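Local coordinates for peptide-binding protein (Photobacterium damsela subsp. piscicida, PDB 6SQX) that cleaves the peptidoglycan of potentially competing bacteria as a secreted NlpC/P60-type D,L-endopeptidase, probably by a cysteine-peptidase mechanism, at residues D42-I48 / T295-F301; I378-V384 / I396-G401; M56-F60 / S333-W338. All blocks are in the same frame, centred on the assembly; numbering follows the deposited sequence.

The three contacts touch one another on one side of the chain, largely through apolar side chains. The centre of interaction 1 lies about 15 Å from those of interactions 2 and 3, which are about 17 Å apart. M381 of interaction 2 connects all three: its CE reaches I48 CD1 at 3.6 Å and F301 CZ at 3.7 Å in interaction 1, and I337 CD1 at 4.2 Å in interaction 3. F335 CZ of interaction 3 lies 3.7 Å from F301 CD1. Helix 326-334, which ends in interaction 3 and packs on the hairpin of interaction 2, follows C324, present here as cysteinesulfonic acid; in NlpC/P60 relatives the nucleophilic cysteine lies at the N-terminal end of the equivalent helix, so C324 is probably the nucleophile.

Interaction 1: D42-I48 / T295-F301; sequences DLDKNII and TPSYKNF. With EDO (1,2-ethanediol), chain G.
Y298 and I47 bury more surface here than any other residues, with K299 and P296 next. The contact ties the N-terminal loop before helix 50-64 to the start of helix 298-308. The loop opens with a type I turn, D42 to K45 (K45 N to D42 O, 2.9 Å), and then extends through K45 and N46. Opposite it, P296 centres an inverse gamma turn and S297 is the N-cap, its p rotamer letting OG accept from N300 N at 2.9 Å. The backbones meet in a single bridge at N46 and S297 (CA to CA 3.9 Å), with Y298 N donating to K45 O at 3.0 Å and I47 N to P296 O at 2.9 Å.

The Y298 ring (chi1 m) is sandwiched: I47 CG1 sits 3.5 Å from the ring centroid, almost on its normal, and D42 CB lies over the opposite face at 4.3 Å. I47, m and t, is long enough to continue to F301, its CD1 3.9 Å from that ring's centroid. A tyrosine suits this boundary because its face packs on aliphatic carbon while Y298 OH lies 2.7 Å from a water, which donates to I47 O at 3.1 Å. K299 lays its extended chain along L43, K299 CG lying 3.4 Å from L43 O, and its NZ forms a salt bridge with D44 OD1 at 3.4 Å. An ethanediol, probably from the crystallisation liquor, donates from O2 to D42 OD2 at 2.6 Å.

Two short backbone bonds thus fix the register, CH-pi and aliphatic contacts fill the apolar part, I48 CD1 on P296 CB (3.9 Å) among them, and the exposed K299-D44 pair is long, its hydrogen bond weak.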
loop_
_atom_site.group_PDB
_atom_site.type_symbol
_atom_site.label_atom_id
_atom_site.label_comp_id
_atom_site.label_asym_id
_atom_site.label_seq_id
_atom_site.Cartn_x
_atom_site.Cartn_y
_atom_site.Cartn_z
ATOM N N ASP A 42 -16.468 5.905 -23.359
ATOM C CA ASP A 42 -15.127 5.644 -22.864
ATOM C C ASP A 42 -14.884 4.171 -22.572
ATOM O O ASP A 42 -13.729 3.785 -22.365
ATOM C CB ASP A 42 -14.857 6.443 -21.584
ATOM C CG ASP A 42 -14.677 7.923 -21.839
ATOM O OD1 ASP A 42 -14.344 8.292 -22.983
ATOM O OD2 ASP A 42 -14.865 8.713 -20.883
ATOM N N LEU A 43 -15.943 3.351 -22.533
ATOM C CA LEU A 43 -15.792 1.952 -22.143
ATOM C C LEU A 43 -14.617 1.293 -22.847
ATOM O O LEU A 43 -13.761 0.660 -22.211
ATOM C CB LEU A 43 -17.066 1.190 -22.483
ATOM C CG LEU A 43 -18.097 0.958 -21.400
ATOM C CD1 LEU A 43 -19.053 -0.068 -21.928
ATOM C CD2 LEU A 43 -17.445 0.508 -20.089
ATOM N N ASP A 44 -14.546 1.464 -24.166
ATOM C CA ASP A 44 -13.573 0.789 -25.006
ATOM C C ASP A 44 -12.239 1.521 -25.105
ATOM O O ASP A 44 -11.385 1.093 -25.881
ATOM C CB ASP A 44 -14.149 0.599 -26.410
ATOM C CG ASP A 44 -15.396 -0.251 -26.408
ATOM O OD1 ASP A 44 -15.331 -1.396 -25.900
ATOM O OD2 ASP A 44 -16.442 0.232 -26.895
ATOM N N LYS A 45 -12.037 2.605 -24.362
ATOM C CA LYS A 45 -10.812 3.385 -24.487
ATOM C C LYS A 45 -9.793 3.019 -23.410
ATOM O O LYS A 45 -10.118 2.435 -22.368
ATOM C CB LYS A 45 -11.100 4.887 -24.402
ATOM C CG LYS A 45 -11.975 5.452 -25.537
ATOM C CD LYS A 45 -12.221 6.922 -25.280
ATOM C CE LYS A 45 -13.252 7.522 -26.217
ATOM N NZ LYS A 45 -13.734 8.827 -25.688
ATOM N N ASN A 46 -8.543 3.389 -23.680
ATOM C CA ASN A 46 -7.494 3.352 -22.673
ATOM C C ASN A 46 -7.388 4.706 -21.985
ATOM O O ASN A 46 -7.592 5.757 -22.599
ATOM C CB ASN A 46 -6.148 2.978 -23.294
ATOM C CG ASN A 46 -6.108 1.545 -23.771
ATOM O OD1 ASN A 46 -6.770 0.678 -23.211
ATOM N ND2 ASN A 46 -5.346 1.294 -24.832
ATOM N N ILE A 47 -7.049 4.668 -20.696
ATOM C CA ILE A 47 -7.011 5.892 -19.896
ATOM C C ILE A 47 -5.813 6.757 -20.278
ATOM O O ILE A 47 -5.893 7.992 -20.263
ATOM C CB ILE A 47 -7.027 5.561 -18.391
ATOM C CG1 ILE A 47 -8.216 4.659 -18.082
ATOM C CG2 ILE A 47 -7.057 6.819 -17.545
ATOM C CD1 ILE A 47 -8.412 4.344 -16.620
ATOM N N ILE A 48 -4.678 6.138 -20.605
ATOM C CA ILE A 48 -3.541 6.890 -21.115
ATOM C C ILE A 48 -3.030 6.186 -22.361
ATOM O O ILE A 48 -3.274 4.996 -22.573
ATOM C CB ILE A 48 -2.407 7.114 -20.083
ATOM C CG1 ILE A 48 -1.777 5.786 -19.651
ATOM C CG2 ILE A 48 -2.908 7.922 -18.862
ATOM C CD1 ILE A 48 -2.509 5.111 -18.520
ATOM N N THR A 295 -3.552 -4.261 -19.575
ATOM C CA THR A 295 -3.807 -3.112 -20.424
ATOM C C THR A 295 -4.580 -2.045 -19.650
ATOM O O THR A 295 -5.548 -2.373 -18.947
ATOM C CB THR A 295 -4.635 -3.575 -21.620
ATOM O OG1 THR A 295 -3.876 -4.533 -22.368
ATOM C CG2 THR A 295 -4.977 -2.415 -22.519
ATOM N N PRO A 296 -4.174 -0.741 -19.738
ATOM C CA PRO A 296 -4.769 0.316 -18.914
ATOM C C PRO A 296 -6.062 0.883 -19.506
ATOM O O PRO A 296 -6.198 2.088 -19.728
ATOM C CB PRO A 296 -3.648 1.356 -18.837
ATOM C CG PRO A 296 -3.031 1.274 -20.223
ATOM C CD PRO A 296 -3.023 -0.244 -20.521
ATOM N N SER A 297 -7.019 -0.007 -19.780
ATOM C CA SER A 297 -8.304 0.394 -20.312
ATOM C C SER A 297 -9.216 0.834 -19.168
ATOM O O SER A 297 -9.064 0.406 -18.011
ATOM C CB SER A 297 -8.934 -0.796 -21.048
ATOM O OG SER A 297 -9.162 -1.884 -20.162
ATOM N N TYR A 298 -10.196 1.689 -19.501
ATOM C CA TYR A 298 -11.230 1.979 -18.503
ATOM C C TYR A 298 -11.886 0.692 -17.993
ATOM O O TYR A 298 -12.116 0.548 -16.788
ATOM C CB TYR A 298 -12.309 2.935 -19.039
ATOM C CG TYR A 298 -11.825 4.375 -19.116
ATOM C CD1 TYR A 298 -11.792 5.186 -17.988
ATOM C CD2 TYR A 298 -11.389 4.918 -20.329
ATOM C CE1 TYR A 298 -11.316 6.514 -18.068
ATOM C CE2 TYR A 298 -10.930 6.225 -20.420
ATOM C CZ TYR A 298 -10.891 7.020 -19.286
ATOM O OH TYR A 298 -10.424 8.325 -19.388
ATOM N N LYS A 299 -12.190 -0.257 -18.900
ATOM C CA LYS A 299 -12.805 -1.514 -18.461
ATOM C C LYS A 299 -11.942 -2.239 -17.428
ATOM O O LYS A 299 -12.448 -2.708 -16.399
ATOM C CB LYS A 299 -13.068 -2.449 -19.652
ATOM C CG LYS A 299 -14.324 -2.203 -20.401
ATOM C CD LYS A 299 -14.386 -3.137 -21.602
ATOM C CE LYS A 299 -15.807 -3.164 -22.186
ATOM N NZ LYS A 299 -15.884 -3.780 -23.539
ATOM N N ASN A 300 -10.630 -2.384 -17.705
ATOM C CA ASN A 300 -9.778 -3.115 -16.774
ATOM C C ASN A 300 -9.622 -2.389 -15.442
ATOM O O ASN A 300 -9.594 -3.030 -14.374
ATOM C CB ASN A 300 -8.412 -3.404 -17.393
ATOM C CG ASN A 300 -8.466 -4.542 -18.408
ATOM O OD1 ASN A 300 -9.411 -5.357 -18.376
ATOM N ND2 ASN A 300 -7.450 -4.643 -19.282
ATOM N N PHE A 301 -9.488 -1.054 -15.472
ATOM C CA PHE A 301 -9.431 -0.325 -14.200
ATOM C C PHE A 301 -10.704 -0.567 -13.390
ATOM O O PHE A 301 -10.642 -0.774 -12.169
ATOM C CB PHE A 301 -9.235 1.174 -14.446
ATOM C CG PHE A 301 -7.797 1.616 -14.329
ATOM C CD1 PHE A 301 -6.906 1.409 -15.377
ATOM C CD2 PHE A 301 -7.337 2.236 -13.168
ATOM C CE1 PHE A 301 -5.575 1.794 -15.274
ATOM C CE2 PHE A 301 -5.993 2.644 -13.066
ATOM C CZ PHE A 301 -5.135 2.408 -14.120
HETATM C C1 EDO G . -13.802 9.161 -17.290
HETATM O O1 EDO G . -14.571 10.196 -16.682
HETATM C C2 EDO G . -14.679 7.949 -17.576
HETATM O O2 EDO G . -15.729 8.261 -18.516
HETATM O O HOH W 1 -8.643 9.042 -21.314
#

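Interaction 2: I378-V384 / I396-G401; sequences IPFMTLV and IGLYMG
A beta hairpin at the middle of the six-stranded antiparallel sheet of the NlpC/P60 (papain-like) domain is formed by strands 382-387 and 395-405, and this contact is its open end. Over the short segments the strand axes approach to 4.6 Å at 128°, a strongly twisted antiparallel pair. V384 and G397 are a hydrogen-bonded pair, V384 N to G397 O and G397 N to V384 O both 2.9 Å; L383 and L398 form the next, non-hydrogen-bonded pair (CA to CA 4.7 Å). Further along, Y399 N donates to T382 O at 2.9 Å.

Before the strand, I378 to M381 make a type II turn, M381 N to I378 O 3.0 Å. P379 suits its second position and F380 takes the third with phi 76°. The turn swings F380 N onto Y399 O at 2.8 Å, and T382 OG1 (m rotamer) braces it by donating to I378 O at 2.9 Å.

L383 and L398 point to the face covered by helix 326-334 through L328 and F332; L383 CD2 meets L398 CD1 at 4.1 Å. T382, V384 and Y399 occupy the other face, where V384 CG2 lies 3.7 Å from Y399 CB and Y399 OH is bonded to L368 O. M400 CG lies over the F380 face, 4.3 Å from its centroid (CH-pi), and M400 SD, oblique at 5.2 Å, makes a Met-aromatic contact. G401 has phi 96°, where a CB would jam against its preceding carbonyl and lie 3.5 Å from P379 CG.

Main-chain bonds therefore set the register, while F380 O is buried with no polar partner, L398 CD1 lying 3.6 Å from it.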
loop_
_atom_site.group_PDB
_atom_site.type_symbol
_atom_site.label_atom_id
_atom_site.label_comp_id
_atom_site.label_asym_id
_atom_site.label_seq_id
_atom_site.Cartn_x
_atom_site.Cartn_y
_atom_site.Cartn_z
ATOM N N ILE A 378 -7.497 14.638 -13.921
ATOM C CA ILE A 378 -7.808 13.520 -14.807
ATOM C C ILE A 378 -8.409 12.387 -13.989
ATOM O O ILE A 378 -7.706 11.790 -13.157
ATOM C CB ILE A 378 -6.557 13.018 -15.539
ATOM C CG1 ILE A 378 -5.916 14.154 -16.343
ATOM C CG2 ILE A 378 -6.911 11.814 -16.406
ATOM C CD1 ILE A 378 -4.779 13.704 -17.269
ATOM N N PRO A 379 -9.684 12.052 -14.188
ATOM C CA PRO A 379 -10.267 10.903 -13.477
ATOM C C PRO A 379 -9.448 9.651 -13.723
ATOM O O PRO A 379 -8.992 9.392 -14.844
ATOM C CB PRO A 379 -11.673 10.778 -14.090
ATOM C CG PRO A 379 -12.009 12.205 -14.522
ATOM C CD PRO A 379 -10.676 12.768 -15.013
ATOM N N PHE A 380 -9.237 8.898 -12.648
ATOM C CA PHE A 380 -8.482 7.651 -12.616
ATOM C C PHE A 380 -6.978 7.862 -12.669
ATOM O O PHE A 380 -6.234 6.862 -12.591
ATOM C CB PHE A 380 -8.910 6.624 -13.682
ATOM C CG PHE A 380 -10.358 6.198 -13.557
ATOM C CD1 PHE A 380 -10.733 5.115 -12.751
ATOM C CD2 PHE A 380 -11.350 6.875 -14.239
ATOM C CE1 PHE A 380 -12.069 4.736 -12.627
ATOM C CE2 PHE A 380 -12.685 6.499 -14.122
ATOM C CZ PHE A 380 -13.043 5.421 -13.323
ATOM N N MET A 381 -6.497 9.119 -12.759
ATOM C CA MET A 381 -5.072 9.393 -12.881
ATOM C C MET A 381 -4.627 10.532 -11.975
ATOM O O MET A 381 -3.558 11.107 -12.216
ATOM C CB MET A 381 -4.703 9.676 -14.356
ATOM C CG MET A 381 -4.696 8.423 -15.202
ATOM S SD MET A 381 -3.346 7.287 -14.747
ATOM C CE MET A 381 -4.060 5.747 -15.289
ATOM N N THR A 382 -5.417 10.900 -10.973
ATOM C CA THR A 382 -5.066 11.984 -10.061
ATOM C C THR A 382 -5.273 11.503 -8.647
ATOM O O THR A 382 -6.326 10.944 -8.347
ATOM C CB THR A 382 -5.995 13.179 -10.292
ATOM O OG1 THR A 382 -5.974 13.536 -11.683
ATOM C CG2 THR A 382 -5.549 14.385 -9.450
ATOM N N LEU A 383 -4.303 11.716 -7.775
ATOM C CA LEU A 383 -4.436 11.392 -6.370
ATOM C C LEU A 383 -4.896 12.640 -5.629
ATOM O O LEU A 383 -4.362 13.731 -5.846
ATOM C CB LEU A 383 -3.080 10.957 -5.806
ATOM C CG LEU A 383 -2.322 9.858 -6.555
ATOM C CD1 LEU A 383 -1.046 9.457 -5.839
ATOM C CD2 LEU A 383 -3.237 8.616 -6.727
ATOM N N VAL A 384 -5.877 12.497 -4.754
ATOM C CA VAL A 384 -6.294 13.564 -3.850
ATOM C C VAL A 384 -5.848 13.181 -2.451
ATOM O O VAL A 384 -6.182 12.089 -1.974
ATOM C CB VAL A 384 -7.819 13.789 -3.882
ATOM C CG1 VAL A 384 -8.167 15.120 -3.176
ATOM C CG2 VAL A 384 -8.323 13.805 -5.323
ATOM N N ILE A 396 -5.472 9.483 1.523
ATOM C CA ILE A 396 -5.285 9.689 0.094
ATOM C C ILE A 396 -6.305 8.815 -0.631
ATOM O O ILE A 396 -6.695 7.749 -0.130
ATOM C CB ILE A 396 -3.804 9.411 -0.308
ATOM C CG1 ILE A 396 -3.510 9.872 -1.737
ATOM C CG2 ILE A 396 -3.451 7.906 -0.121
ATOM C CD1 ILE A 396 -1.969 9.953 -1.983
ATOM N N GLY A 397 -6.728 9.263 -1.811
ATOM C CA GLY A 397 -7.590 8.453 -2.665
ATOM C C GLY A 397 -7.367 8.780 -4.128
ATOM O O GLY A 397 -6.624 9.715 -4.477
ATOM N N LEU A 398 -7.991 7.997 -5.002
ATOM C CA LEU A 398 -7.858 8.148 -6.449
ATOM C C LEU A 398 -9.082 8.889 -6.983
ATOM O O LEU A 398 -10.187 8.344 -6.978
ATOM C CB LEU A 398 -7.723 6.778 -7.124
ATOM C CG LEU A 398 -7.647 6.810 -8.658
ATOM C CD1 LEU A 398 -6.380 7.551 -9.078
ATOM C CD2 LEU A 398 -7.708 5.391 -9.225
ATOM N N TYR A 399 -8.906 10.132 -7.421
ATOM C CA TYR A 399 -10.002 10.905 -8.004
ATOM C C TYR A 399 -10.627 10.156 -9.172
ATOM O O TYR A 399 -9.919 9.661 -10.050
ATOM C CB TYR A 399 -9.408 12.213 -8.525
ATOM C CG TYR A 399 -10.387 13.152 -9.194
ATOM C CD1 TYR A 399 -11.410 13.762 -8.468
ATOM C CD2 TYR A 399 -10.256 13.481 -10.545
ATOM C CE1 TYR A 399 -12.301 14.662 -9.088
ATOM C CE2 TYR A 399 -11.122 14.378 -11.162
ATOM C CZ TYR A 399 -12.141 14.970 -10.438
ATOM O OH TYR A 399 -12.977 15.851 -11.083
ATOM N N MET A 400 -11.969 10.075 -9.180
ATOM C CA MET A 400 -12.695 9.363 -10.233
ATOM C C MET A 400 -13.639 10.270 -11.013
ATOM O O MET A 400 -14.424 9.776 -11.808
ATOM C CB MET A 400 -13.472 8.166 -9.671
ATOM C CG MET A 400 -12.567 6.967 -9.410
ATOM S SD MET A 400 -13.500 5.617 -8.616
ATOM C CE MET A 400 -14.807 5.290 -9.836
ATOM N N GLY A 401 -13.559 11.590 -10.842
ATOM C CA GLY A 401 -14.506 12.459 -11.520
ATOM C C GLY A 401 -15.680 12.848 -10.638
ATOM O O GLY A 401 -15.496 13.127 -9.440
#

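Interaction 3: M56-F60 / S333-W338; sequences MNEYF and STFGIW
F60 lays its ring face over G336 CA, 4.2 Å from the ring centroid in a CH-pi contact, at the place where the N-terminal helix 50-64 packs on the C-terminal end of helix 326-334 of the NlpC/P60 fold. That end is a Schellman motif: G336 is the first residue to leave the helix, at phi 68° and psi 36°, and G336 N bonds back to S333 O at 3.0 Å. Glycine suits the spot twice over, since positive phi favours it and a CB would clash with N57 ND2.

The nearest CA pairs are M56 with I337 (5.5 Å), N57 with G336 (5.0 Å) and F60 with W338 (4.9 Å). N57 (chi1 m) turns its amide to the helix end, ND2 donating to G336 O at 2.8 Å and to F335 O at 3.2 Å, so one side chain serves two carbonyls. F60, in the t rotamer, also meets W338: the indole edge points at the phenyl face in an offset edge-to-face pair, the centroids of the F60 ring and the W338 five-membered ring 5.4 Å apart, planes at 71°. Flexible M56, with chi1 m and the rest extended, reaches I337, SD to CD1 3.7 Å, while Y59 CE2 touches W338 CE3 at 4.0 Å. At the indole's polar end, NE1 is bonded to Q204 OE1. A water completes the join, donating to M56 O and accepting from W338 N, each at 2.8 Å.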
loop_
_atom_site.group_PDB
_atom_site.type_symbol
_atom_site.label_atom_id
_atom_site.label_comp_id
_atom_site.label_asym_id
_atom_site.label_seq_id
_atom_site.Cartn_x
_atom_site.Cartn_y
_atom_site.Cartn_z
ATOM N N MET A 56 5.637 4.966 -18.191
ATOM C CA MET A 56 5.298 4.530 -16.842
ATOM C C MET A 56 5.820 3.120 -16.572
ATOM O O MET A 56 6.291 2.820 -15.464
ATOM C CB MET A 56 3.770 4.556 -16.646
ATOM C CG MET A 56 3.186 5.957 -16.608
ATOM S SD MET A 56 1.409 5.855 -16.629
ATOM C CE MET A 56 0.977 7.529 -16.167
ATOM N N ASN A 57 5.710 2.229 -17.568
ATOM C CA ASN A 57 6.153 0.850 -17.364
ATOM C C ASN A 57 7.678 0.784 -17.224
ATOM O O ASN A 57 8.191 -0.006 -16.429
ATOM C CB ASN A 57 5.728 -0.040 -18.535
ATOM C CG ASN A 57 4.225 -0.318 -18.621
ATOM O OD1 ASN A 57 3.773 -0.749 -19.706
ATOM N ND2 ASN A 57 3.459 -0.105 -17.525
ATOM N N GLU A 58 8.417 1.609 -17.987
ATOM C CA GLU A 58 9.870 1.651 -17.818
ATOM C C GLU A 58 10.238 2.134 -16.420
ATOM O O GLU A 58 11.132 1.574 -15.762
ATOM C CB GLU A 58 10.494 2.540 -18.892
ATOM C CG GLU A 58 10.511 1.852 -20.245
ATOM C CD GLU A 58 11.011 2.755 -21.342
ATOM O OE1 GLU A 58 11.615 3.806 -20.999
ATOM O OE2 GLU A 58 10.817 2.414 -22.532
ATOM N N TYR A 59 9.549 3.167 -15.936
ATOM C CA TYR A 59 9.813 3.632 -14.582
ATOM C C TYR A 59 9.507 2.536 -13.575
ATOM O O TYR A 59 10.307 2.270 -12.677
ATOM C CB TYR A 59 9.020 4.907 -14.286
ATOM C CG TYR A 59 9.205 5.481 -12.913
ATOM C CD1 TYR A 59 10.428 6.001 -12.516
ATOM C CD2 TYR A 59 8.143 5.527 -11.999
ATOM C CE1 TYR A 59 10.598 6.554 -11.259
ATOM C CE2 TYR A 59 8.298 6.075 -10.731
ATOM C CZ TYR A 59 9.541 6.589 -10.353
ATOM O OH TYR A 59 9.701 7.131 -9.100
ATOM N N PHE A 60 8.349 1.858 -13.733
ATOM C CA PHE A 60 8.017 0.743 -12.851
ATOM C C PHE A 60 9.149 -0.286 -12.793
ATOM O O PHE A 60 9.534 -0.738 -11.708
ATOM C CB PHE A 60 6.683 0.090 -13.268
ATOM C CG PHE A 60 6.248 -1.017 -12.357
ATOM C CD1 PHE A 60 6.825 -2.285 -12.452
ATOM C CD2 PHE A 60 5.256 -0.793 -11.403
ATOM C CE1 PHE A 60 6.466 -3.299 -11.565
ATOM C CE2 PHE A 60 4.876 -1.805 -10.526
ATOM C CZ PHE A 60 5.488 -3.070 -10.615
ATOM N N SER A 333 -0.023 -1.205 -9.531
ATOM C CA SER A 333 1.026 -2.176 -9.848
ATOM C C SER A 333 0.565 -3.169 -10.908
ATOM O O SER A 333 1.366 -3.607 -11.736
ATOM C CB SER A 333 1.536 -2.902 -8.595
ATOM O OG SER A 333 0.550 -3.803 -8.061
ATOM N N THR A 334 -0.723 -3.541 -10.882
ATOM C CA THR A 334 -1.283 -4.472 -11.872
ATOM C C THR A 334 -1.110 -3.960 -13.300
ATOM O O THR A 334 -0.998 -4.751 -14.252
ATOM C CB THR A 334 -2.773 -4.603 -11.556
ATOM O OG1 THR A 334 -2.870 -5.226 -10.274
ATOM C CG2 THR A 334 -3.540 -5.447 -12.572
ATOM N N PHE A 335 -1.059 -2.639 -13.457
ATOM C CA PHE A 335 -0.923 -1.954 -14.733
ATOM C C PHE A 335 0.526 -1.531 -15.019
ATOM O O PHE A 335 0.762 -0.811 -16.002
ATOM C CB PHE A 335 -1.863 -0.743 -14.740
ATOM C CG PHE A 335 -3.306 -1.138 -14.607
ATOM C CD1 PHE A 335 -4.009 -1.583 -15.738
ATOM C CD2 PHE A 335 -3.925 -1.122 -13.367
ATOM C CE1 PHE A 335 -5.329 -1.992 -15.625
ATOM C CE2 PHE A 335 -5.265 -1.522 -13.243
ATOM C CZ PHE A 335 -5.948 -1.992 -14.378
ATOM N N GLY A 336 1.474 -1.912 -14.151
ATOM C CA GLY A 336 2.842 -1.448 -14.352
ATOM C C GLY A 336 3.034 0.037 -14.133
ATOM O O GLY A 336 3.844 0.657 -14.832
ATOM N N ILE A 337 2.320 0.613 -13.169
ATOM C CA ILE A 337 2.454 2.011 -12.797
ATOM C C ILE A 337 2.881 2.000 -11.348
ATOM O O ILE A 337 2.209 1.383 -10.510
ATOM C CB ILE A 337 1.132 2.764 -12.981
ATOM C CG1 ILE A 337 0.741 2.751 -14.467
ATOM C CG2 ILE A 337 1.269 4.181 -12.438
ATOM C CD1 ILE A 337 -0.640 3.363 -14.740
ATOM N N TRP A 338 4.045 2.605 -11.057
ATOM C CA TRP A 338 4.689 2.449 -9.756
ATOM C C TRP A 338 4.388 3.663 -8.896
ATOM O O TRP A 338 4.703 4.796 -9.300
ATOM C CB TRP A 338 6.213 2.352 -9.920
ATOM C CG TRP A 338 6.906 1.842 -8.683
ATOM C CD1 TRP A 338 7.133 0.524 -8.346
ATOM C CD2 TRP A 338 7.457 2.634 -7.611
ATOM N NE1 TRP A 338 7.790 0.458 -7.140
ATOM C CE2 TRP A 338 7.989 1.739 -6.661
ATOM C CE3 TRP A 338 7.560 4.017 -7.377
ATOM C CZ2 TRP A 338 8.602 2.168 -5.484
ATOM C CZ3 TRP A 338 8.187 4.452 -6.205
ATOM C CH2 TRP A 338 8.695 3.535 -5.271
HETATM O O HOH W 2 5.156 4.051 -13.168
#